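PA-I Galactophilic Lectin (Enterobacter cloacae, PDB 6YGQ) probably binds galactose-type sugars through a calcium ion held at one end of its beta-sandwich, as in PA-IL-like lectins. Local coordinates at residues N23-G28 with T40-K45; G56-G61 with L116-G121; R73-G78 with T82-S87. All coordinates share one frame; numbering follows the deposited sequence.

Contact 1 of 3, residues N23-G28 with T40-K45; sequences NLIWSG and TGVALK
Trp26 and Thr40 meet face-on where the two sheets of the PA-IL-like beta-sandwich come together near one edge. Strand 24-28 belongs to the larger sheet and strand 40-44 is the outermost strand of the four-stranded one; their axes approach to 8.1 Å and run roughly antiparallel at 152°. The joint is made by side chains packing between sheets.

The main interaction is CH-pi. Thr40 CB stands 3.7 Å from the centroid of the five-membered ring of Trp26, almost on the ring normal, while Thr40 CG2 sits over the six-membered ring. With CG anti to the backbone N (chi1 -172°), the indole reaches across to Thr40, and its opposite face lies against the backbone N of Gly28.

Apolar packing continues the seam. Val42 CG2 touches Trp26 CB at 3.8 Å, and the other branch, CG1, meets Ile25 CD1 at 4.1 Å. Both Ile25 and Trp26 can point at the facing strand because they form a classic beta bulge opposite Val136. Leu116 of the neighbouring strand packs on both Trp26 and Thr40.

The polar end of Thr40 is satisfied within its own sheet and strand 38-44. Thr40 OG1 is hydrogen-bonded to Leu114 O, and it closes an ST turn by accepting a nearly straight bond (165°) from Val42 N, 3.1 Å away.

Contact 2 of 3, residues G56-G61 with L116-G121; sequences GWARNG and LFFADG. With CA (calcium ion), chain E.
A calcium ion joins the two segments: Asn60 gives it a backbone carbonyl and Asp120 a carboxylate oxygen, although these two ligands, Asn60 O and Asp120 OD2, stay 3.9 Å apart. This is the calcium site at one end of the PA-IL-like beta-sandwich, where the loops that follow strands 49-59 and 112-118 converge. Asn60 O binds the metal at 2.4 Å and Asp120 OD2 at 2.5 Å. Two waters also coordinate it, and Gln124 O, Asp127 OD1 and Asn128 OD1 complete the shell. In PA-IL the equivalent calcium takes part directly in galactose binding, and the waters here are consistent with coordination positions that a sugar could occupy.

The Asp120 carboxylate divides its work. Its CG lies anti to the backbone N (chi1 -159°), which sends the group toward the ion; OD2 makes the metal bond, while Asp120 OD1 is 3.9 Å from the calcium, too far to make the carboxylate a bidentate ligand. OD1 instead accepts a hydrogen bond from one of the calcium-bound waters, so two first-shell ligands brace each other.

Behind the metal, Phe118 fills the space between the segments. Its ring projects from the strand toward Ala58 and Asn60, Phe118 CE2 meeting Ala58 CB at 3.8 Å. Asn60 CB lies at the ring edge, close to the ring plane, 4.0 Å from Phe118 CZ. Thr68, Ser87 and Asn128 also pack on this phenyl group, so the residue before one ligand loop is embedded beneath the site. A short bond, 2.7 Å from Gly121 N to Asp120 OD1, reaches the carboxylate from above its plane and restrains its rotation.

Contact 3 of 3, residues R73-G78 with T82-S87; sequences RIPREG and TLRNPS
Arg84 lays the CD-NE end of its chain over the guanidinium of Arg73 at the neck of a long loop, an excursion from the beta-sandwich between strands 72-73 and 88-92. The two guanidinium planes are only 25° apart, but the groups are offset: Arg84 CD sits 3.2 Å above one face of the Arg73 guanidinium, toward its rim. Arg73 NH2 and Arg84 NE come within 3.2 Å as two donors of like charge. Both side chains are extended from CG to NE and cross at a slant.

The acidic partner is Glu79, in the short connection between the segments. It forms a salt bridge with Arg73 NH1 and a long, weak ion pair with Arg84 NH2, and would be expected to offset part of the positive charge. Arg73 NH1 also donates to Ile74 O at 3.2 Å, with the oxygen near the guanidinium plane. On the Arg84 side, NH1 is hydrogen-bonded to Thr80 O and passes near Pro75, with Arg84 NH1 4.1 Å from Pro75 CA.

Water replaces direct backbone pairing between the segments. One molecule accepts from Arg84 N and lies within hydrogen-bonding distance of Arg73 O, while another accepts from Arg73 N and donates to Asn85 O. Trp57 of the second subunit packs on Ile74, Pro75 and Leu83, which places this loop at the dimer interface. A third water lies at the edge of the Arg84 guanidinium, in its plane, and accepts from Arg84 NH1 at 2.9 Å while lying near Arg73 O and 2.7 Å from Thr82 O.

Overall arrangement
Contacts 1 and 2 both bridge the sandwich, on opposite sides of the chain's centre with their own centres about 21 Å apart, and both draw on the four-stranded sheet. They meet at Leu116, whose CD1 touches Trp26 and Thr40. Contact 1 is apolar and aromatic; contact 2 passes from a buried phenyl core to a partly exposed calcium site. Contact 3 differs again: a charged and hydrated loop, farther from the centre than contact 2, between whose segments it falls in the chain. Ser87 links the two, through a probable hydrogen bond from Ala119 N to Ser87 O and packing on Phe118. All three reach the second subunit, contact 1 only through Asn23 at its margin.

Contact 1 of 3, residues N23-G28 with T40-K45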
loop_
_atom_site.group_PDB
_atom_site.type_symbol
_atom_site.label_atom_id
_atom_site.label_comp_id
_atom_site.label_asym_id
_atom_site.label_seq_id
_atom_site.Cartn_x
_atom_site.Cartn_y
_atom_site.Cartn_z
ATOM N N ASN A 23 6.803 17.850 -4.589
ATOM C CA ASN A 23 5.862 17.622 -5.680
ATOM C C ASN A 23 4.518 17.088 -5.193
ATOM O O ASN A 23 3.683 16.692 -6.014
ATOM C CB ASN A 23 6.469 16.664 -6.710
ATOM C CG ASN A 23 6.681 15.272 -6.160
ATOM O OD1 ASN A 23 6.987 15.096 -4.980
ATOM N ND2 ASN A 23 6.524 14.270 -7.018
ATOM N N LEU A 24 4.294 17.069 -3.883
ATOM C CA LEU A 24 2.985 16.719 -3.349
ATOM C C LEU A 24 1.954 17.735 -3.822
ATOM O O LEU A 24 2.178 18.946 -3.739
ATOM C CB LEU A 24 3.039 16.680 -1.821
ATOM C CG LEU A 24 1.744 16.358 -1.072
ATOM C CD1 LEU A 24 1.338 14.911 -1.305
ATOM C CD2 LEU A 24 1.894 16.644 0.420
ATOM N N ILE A 25 0.828 17.248 -4.336
ATOM C CA ILE A 25 -0.244 18.136 -4.760
ATOM C C ILE A 25 -1.538 17.925 -3.985
ATOM O O ILE A 25 -2.420 18.796 -4.039
ATOM C CB ILE A 25 -0.510 18.014 -6.276
ATOM C CG1 ILE A 25 -0.850 16.575 -6.661
ATOM C CG2 ILE A 25 0.700 18.497 -7.066
ATOM C CD1 ILE A 25 -1.104 16.396 -8.147
ATOM N N TRP A 26 -1.695 16.821 -3.259
ATOM C CA TRP A 26 -2.884 16.632 -2.442
ATOM C C TRP A 26 -2.636 15.525 -1.432
ATOM O O TRP A 26 -2.025 14.503 -1.758
ATOM C CB TRP A 26 -4.111 16.285 -3.292
ATOM C CG TRP A 26 -5.399 16.273 -2.511
ATOM C CD1 TRP A 26 -6.194 17.346 -2.229
ATOM C CD2 TRP A 26 -6.039 15.134 -1.915
ATOM N NE1 TRP A 26 -7.287 16.948 -1.498
ATOM C CE2 TRP A 26 -7.217 15.596 -1.291
ATOM C CE3 TRP A 26 -5.731 13.771 -1.847
ATOM C CZ2 TRP A 26 -8.086 14.744 -0.610
ATOM C CZ3 TRP A 26 -6.597 12.926 -1.168
ATOM C CH2 TRP A 26 -7.759 13.416 -0.561
ATOM N N SER A 27 -3.131 15.731 -0.216
ATOM C CA SER A 27 -3.060 14.717 0.829
ATOM C C SER A 27 -4.308 14.825 1.686
ATOM O O SER A 27 -4.563 15.879 2.278
ATOM C CB SER A 27 -1.808 14.888 1.684
ATOM O OG SER A 27 -1.763 13.891 2.687
ATOM N N GLY A 28 -5.070 13.746 1.760
ATOM C CA GLY A 28 -6.297 13.744 2.517
ATOM C C GLY A 28 -6.778 12.339 2.782
ATOM O O GLY A 28 -6.005 11.380 2.736
ATOM N N THR A 40 -10.946 15.555 -4.555
ATOM C CA THR A 40 -9.653 16.133 -4.216
ATOM C C THR A 40 -9.510 17.569 -4.702
ATOM O O THR A 40 -8.638 18.292 -4.208
ATOM C CB THR A 40 -8.506 15.307 -4.813
ATOM O OG1 THR A 40 -8.470 15.499 -6.236
ATOM C CG2 THR A 40 -8.666 13.826 -4.494
ATOM N N GLY A 41 -10.325 17.991 -5.665
ATOM C CA GLY A 41 -10.175 19.304 -6.250
ATOM C C GLY A 41 -8.985 19.461 -7.165
ATOM O O GLY A 41 -8.749 20.568 -7.664
ATOM N N VAL A 42 -8.228 18.393 -7.400
ATOM C CA VAL A 42 -7.077 18.435 -8.297
ATOM C C VAL A 42 -7.602 18.374 -9.727
ATOM O O VAL A 42 -8.167 17.362 -10.149
ATOM C CB VAL A 42 -6.101 17.288 -8.011
ATOM C CG1 VAL A 42 -4.986 17.256 -9.052
ATOM C CG2 VAL A 42 -5.532 17.419 -6.602
ATOM N N ALA A 43 -7.426 19.462 -10.471
ATOM C CA ALA A 43 -7.859 19.539 -11.862
ATOM C C ALA A 43 -6.750 18.977 -12.742
ATOM O O ALA A 43 -5.687 19.592 -12.882
ATOM C CB ALA A 43 -8.191 20.978 -12.244
ATOM N N LEU A 44 -6.993 17.813 -13.332
ATOM C CA LEU A 44 -6.012 17.149 -14.173
ATOM C C LEU A 44 -6.312 17.393 -15.646
ATOM O O LEU A 44 -7.461 17.605 -16.042
ATOM C CB LEU A 44 -5.993 15.644 -13.907
ATOM C CG LEU A 44 -5.587 15.189 -12.508
ATOM C CD1 LEU A 44 -5.909 13.711 -12.343
ATOM C CD2 LEU A 44 -4.114 15.458 -12.259
ATOM N N LYS A 45 -5.261 17.354 -16.456
ATOM C CA LYS A 45 -5.391 17.383 -17.903
ATOM C C LYS A 45 -4.751 16.127 -18.477
ATOM O O LYS A 45 -3.766 15.610 -17.939
ATOM C CB LYS A 45 -4.745 18.636 -18.501
ATOM C CG LYS A 45 -5.533 19.915 -18.223
ATOM C CD LYS A 45 -5.017 21.134 -19.000
ATOM C CE LYS A 45 -4.726 20.843 -20.471
ATOM N NZ LYS A 45 -4.133 22.023 -21.167
#

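Contact 2 of 3, residues G56-G61 with L116-G121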
loop_
_atom_site.group_PDB
_atom_site.type_symbol
_atom_site.label_atom_id
_atom_site.label_comp_id
_atom_site.label_asym_id
_atom_site.label_seq_id
_atom_site.Cartn_x
_atom_site.Cartn_y
_atom_site.Cartn_z
ATOM N N GLY A 56 -4.177 2.273 4.978
ATOM C CA GLY A 56 -5.222 2.324 5.980
ATOM C C GLY A 56 -6.074 1.071 5.981
ATOM O O GLY A 56 -5.982 0.213 5.107
ATOM N N TRP A 57 -6.920 0.987 7.007
ATOM C CA TRP A 57 -7.839 -0.129 7.180
ATOM C C TRP A 57 -9.272 0.382 7.144
ATOM O O TRP A 57 -9.616 1.334 7.853
ATOM C CB TRP A 57 -7.598 -0.858 8.505
ATOM C CG TRP A 57 -6.263 -1.533 8.617
ATOM C CD1 TRP A 57 -5.253 -1.203 9.474
ATOM C CD2 TRP A 57 -5.797 -2.659 7.863
ATOM N NE1 TRP A 57 -4.185 -2.051 9.299
ATOM C CE2 TRP A 57 -4.494 -2.954 8.314
ATOM C CE3 TRP A 57 -6.354 -3.446 6.849
ATOM C CZ2 TRP A 57 -3.739 -4.000 7.786
ATOM C CZ3 TRP A 57 -5.603 -4.480 6.325
ATOM C CH2 TRP A 57 -4.309 -4.748 6.793
ATOM N N ALA A 58 -10.107 -0.264 6.334
ATOM C CA ALA A 58 -11.522 0.064 6.261
ATOM C C ALA A 58 -12.326 -1.225 6.239
ATOM O O ALA A 58 -11.907 -2.215 5.632
ATOM C CB ALA A 58 -11.840 0.905 5.019
ATOM N N ARG A 59 -13.473 -1.211 6.905
ATOM C CA ARG A 59 -14.394 -2.339 6.895
ATOM C C ARG A 59 -15.514 -2.064 5.901
ATOM O O ARG A 59 -16.065 -0.957 5.873
ATOM C CB ARG A 59 -14.972 -2.587 8.289
ATOM C CG ARG A 59 -13.944 -3.024 9.320
ATOM C CD ARG A 59 -14.348 -2.576 10.717
ATOM N NE ARG A 59 -15.453 -3.371 11.247
ATOM C CZ ARG A 59 -16.379 -2.912 12.086
ATOM N NH1 ARG A 59 -16.348 -1.652 12.501
ATOM N NH2 ARG A 59 -17.342 -3.719 12.511
ATOM N N ASN A 60 -15.842 -3.061 5.081
ATOM C CA ASN A 60 -16.984 -2.973 4.182
ATOM C C ASN A 60 -18.226 -3.638 4.768
ATOM O O ASN A 60 -19.214 -3.831 4.052
ATOM C CB ASN A 60 -16.645 -3.580 2.814
ATOM C CG ASN A 60 -16.196 -5.028 2.896
ATOM O OD1 ASN A 60 -16.307 -5.673 3.936
ATOM N ND2 ASN A 60 -15.685 -5.546 1.783
ATOM N N GLY A 61 -18.195 -3.976 6.052
ATOM C CA GLY A 61 -19.335 -4.578 6.720
ATOM C C GLY A 61 -19.056 -4.670 8.204
ATOM O O GLY A 61 -17.986 -4.287 8.682
ATOM N N LEU A 116 -11.367 10.329 -5.388
ATOM C CA LEU A 116 -10.894 9.066 -4.839
ATOM C C LEU A 116 -12.010 8.499 -3.976
ATOM O O LEU A 116 -12.594 9.222 -3.162
ATOM C CB LEU A 116 -9.611 9.268 -4.034
ATOM C CG LEU A 116 -8.442 9.826 -4.851
ATOM C CD1 LEU A 116 -7.360 10.406 -3.952
ATOM C CD2 LEU A 116 -7.866 8.745 -5.756
ATOM N N PHE A 117 -12.331 7.223 -4.169
ATOM C CA PHE A 117 -13.473 6.641 -3.484
ATOM C C PHE A 117 -13.179 5.207 -3.074
ATOM O O PHE A 117 -12.316 4.534 -3.643
ATOM C CB PHE A 117 -14.753 6.725 -4.356
ATOM C CG PHE A 117 -14.791 5.758 -5.512
ATOM C CD1 PHE A 117 -14.179 6.065 -6.716
ATOM C CD2 PHE A 117 -15.467 4.554 -5.400
ATOM C CE1 PHE A 117 -14.225 5.179 -7.782
ATOM C CE2 PHE A 117 -15.515 3.662 -6.459
ATOM C CZ PHE A 117 -14.894 3.976 -7.652
ATOM N N PHE A 118 -13.889 4.780 -2.030
ATOM C CA PHE A 118 -13.891 3.402 -1.559
ATOM C C PHE A 118 -14.934 2.622 -2.348
ATOM O O PHE A 118 -16.082 3.061 -2.474
ATOM C CB PHE A 118 -14.200 3.367 -0.061
ATOM C CG PHE A 118 -14.228 1.987 0.531
ATOM C CD1 PHE A 118 -15.422 1.297 0.658
ATOM C CD2 PHE A 118 -13.062 1.388 0.981
ATOM C CE1 PHE A 118 -15.453 0.028 1.210
ATOM C CE2 PHE A 118 -13.086 0.118 1.530
ATOM C CZ PHE A 118 -14.285 -0.561 1.646
ATOM N N ALA A 119 -14.535 1.474 -2.885
ATOM C CA ALA A 119 -15.396 0.679 -3.750
ATOM C C ALA A 119 -16.282 -0.235 -2.911
ATOM O O ALA A 119 -15.781 -1.055 -2.135
ATOM C CB ALA A 119 -14.558 -0.142 -4.730
ATOM N N ASP A 120 -17.595 -0.101 -3.078
ATOM C CA ASP A 120 -18.547 -0.980 -2.416
ATOM C C ASP A 120 -19.814 -1.011 -3.255
ATOM O O ASP A 120 -19.999 -0.204 -4.170
ATOM C CB ASP A 120 -18.841 -0.527 -0.983
ATOM C CG ASP A 120 -19.399 -1.648 -0.117
ATOM O OD1 ASP A 120 -19.510 -2.791 -0.609
ATOM O OD2 ASP A 120 -19.726 -1.383 1.059
ATOM N N GLY A 121 -20.686 -1.962 -2.941
ATOM C CA GLY A 121 -21.917 -2.096 -3.687
ATOM C C GLY A 121 -22.825 -0.898 -3.498
ATOM O O GLY A 121 -22.842 -0.252 -2.450
HETATM CA CA CA E . -20.834 -2.413 3.033
HETATM O O HOH W 1 -20.727 -4.152 1.274
HETATM O O HOH W 2 -22.485 -4.285 3.499
#

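Contact 3 of 3, residues R73-G78 with T82-S87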
loop_
_atom_site.group_PDB
_atom_site.type_symbol
_atom_site.label_atom_id
_atom_site.label_comp_id
_atom_site.label_asym_id
_atom_site.label_seq_id
_atom_site.Cartn_x
_atom_site.Cartn_y
_atom_site.Cartn_z
ATOM N N ARG A 73 -10.028 -6.466 -0.315
ATOM C CA ARG A 73 -10.486 -7.194 0.857
ATOM C C ARG A 73 -9.480 -8.264 1.263
ATOM O O ARG A 73 -8.700 -8.770 0.451
ATOM C CB ARG A 73 -11.852 -7.835 0.597
ATOM C CG ARG A 73 -11.851 -9.053 -0.330
ATOM C CD ARG A 73 -13.216 -9.736 -0.278
ATOM N NE ARG A 73 -13.386 -10.832 -1.229
ATOM C CZ ARG A 73 -12.842 -12.038 -1.095
ATOM N NH1 ARG A 73 -12.064 -12.308 -0.058
ATOM N NH2 ARG A 73 -13.070 -12.973 -2.007
ATOM N N ILE A 74 -9.518 -8.617 2.544
ATOM C CA ILE A 74 -8.613 -9.628 3.080
ATOM C C ILE A 74 -9.037 -11.000 2.570
ATOM O O ILE A 74 -10.231 -11.230 2.324
ATOM C CB ILE A 74 -8.580 -9.609 4.619
ATOM C CG1 ILE A 74 -9.955 -9.939 5.205
ATOM C CG2 ILE A 74 -8.096 -8.259 5.125
ATOM C CD1 ILE A 74 -9.909 -10.307 6.682
ATOM N N PRO A 75 -8.103 -11.931 2.390
ATOM C CA PRO A 75 -8.497 -13.320 2.130
ATOM C C PRO A 75 -9.382 -13.842 3.250
ATOM O O PRO A 75 -9.207 -13.492 4.420
ATOM C CB PRO A 75 -7.160 -14.068 2.067
ATOM C CG PRO A 75 -6.159 -13.026 1.694
ATOM C CD PRO A 75 -6.642 -11.738 2.307
ATOM N N ARG A 76 -10.341 -14.681 2.881
ATOM C CA ARG A 76 -11.294 -15.227 3.829
ATOM C C ARG A 76 -10.948 -16.682 4.140
ATOM O O ARG A 76 -9.968 -17.241 3.638
ATOM C CB ARG A 76 -12.720 -15.110 3.286
ATOM C CG ARG A 76 -13.411 -13.781 3.593
ATOM C CD ARG A 76 -14.167 -13.282 2.371
ATOM N NE ARG A 76 -15.063 -12.161 2.648
ATOM C CZ ARG A 76 -14.662 -10.929 2.952
ATOM N NH1 ARG A 76 -13.369 -10.640 3.040
ATOM N NH2 ARG A 76 -15.566 -9.982 3.175
ATOM N N GLU A 77 -11.773 -17.295 4.988
ATOM C CA GLU A 77 -11.618 -18.691 5.375
ATOM C C GLU A 77 -11.392 -19.587 4.164
ATOM O O GLU A 77 -12.299 -19.783 3.350
ATOM C CB GLU A 77 -12.860 -19.151 6.147
ATOM C CG GLU A 77 -12.573 -20.010 7.367
ATOM C CD GLU A 77 -13.705 -19.981 8.381
ATOM O OE1 GLU A 77 -14.824 -19.554 8.019
ATOM O OE2 GLU A 77 -13.478 -20.387 9.540
ATOM N N GLY A 78 -10.185 -20.129 4.033
ATOM C CA GLY A 78 -9.887 -21.094 2.997
ATOM C C GLY A 78 -9.504 -20.522 1.652
ATOM O O GLY A 78 -9.396 -21.284 0.684
ATOM N N THR A 82 -4.003 -13.942 -2.041
ATOM C CA THR A 82 -3.806 -13.185 -3.265
ATOM C C THR A 82 -4.649 -11.918 -3.227
ATOM O O THR A 82 -5.626 -11.817 -2.479
ATOM C CB THR A 82 -4.180 -14.021 -4.498
ATOM O OG1 THR A 82 -5.541 -14.455 -4.385
ATOM C CG2 THR A 82 -3.268 -15.236 -4.617
ATOM N N LEU A 83 -4.259 -10.944 -4.042
ATOM C CA LEU A 83 -4.994 -9.692 -4.122
ATOM C C LEU A 83 -6.259 -9.885 -4.942
ATOM O O LEU A 83 -6.269 -10.613 -5.938
ATOM C CB LEU A 83 -4.136 -8.600 -4.753
ATOM C CG LEU A 83 -2.910 -8.146 -3.965
ATOM C CD1 LEU A 83 -2.168 -7.082 -4.765
ATOM C CD2 LEU A 83 -3.294 -7.617 -2.595
ATOM N N ARG A 84 -7.336 -9.232 -4.522
ATOM C CA ARG A 84 -8.573 -9.232 -5.273
ATOM C C ARG A 84 -8.818 -7.806 -5.782
ATOM O O ARG A 84 -7.841 -7.060 -6.002
ATOM C CB ARG A 84 -9.672 -9.825 -4.400
ATOM C CG ARG A 84 -9.456 -11.344 -4.253
ATOM C CD ARG A 84 -10.207 -12.004 -3.109
ATOM N NE ARG A 84 -10.144 -13.463 -3.237
ATOM C CZ ARG A 84 -9.208 -14.237 -2.690
ATOM N NH1 ARG A 84 -8.238 -13.713 -1.950
ATOM N NH2 ARG A 84 -9.246 -15.549 -2.880
ATOM N N ASN A 85 -10.064 -7.436 -6.001
ATOM C CA ASN A 85 -10.332 -6.111 -6.546
ATOM C C ASN A 85 -9.864 -5.032 -5.569
ATOM O O ASN A 85 -10.171 -5.111 -4.371
ATOM C CB ASN A 85 -11.823 -5.947 -6.835
ATOM C CG ASN A 85 -12.306 -6.858 -7.949
ATOM O OD1 ASN A 85 -11.648 -7.002 -8.981
ATOM N ND2 ASN A 85 -13.461 -7.479 -7.746
ATOM N N PRO A 86 -9.137 -4.013 -6.032
ATOM C CA PRO A 86 -8.725 -2.938 -5.117
ATOM C C PRO A 86 -9.925 -2.220 -4.518
ATOM O O PRO A 86 -10.946 -2.014 -5.177
ATOM C CB PRO A 86 -7.899 -2.002 -6.011
ATOM C CG PRO A 86 -8.345 -2.309 -7.408
ATOM C CD PRO A 86 -8.659 -3.779 -7.408
ATOM N N SER A 87 -9.790 -1.835 -3.247
ATOM C CA SER A 87 -10.850 -1.089 -2.580
ATOM C C SER A 87 -10.752 0.406 -2.858
ATOM O O SER A 87 -11.780 1.091 -2.906
ATOM C CB SER A 87 -10.804 -1.345 -1.073
ATOM O OG SER A 87 -11.210 -2.668 -0.764
HETATM O O HOH W 3 -7.216 -7.998 -1.818
HETATM O O HOH W 4 -11.692 -6.406 -2.680
HETATM O O HOH W 5 -7.758 -11.097 -0.908
#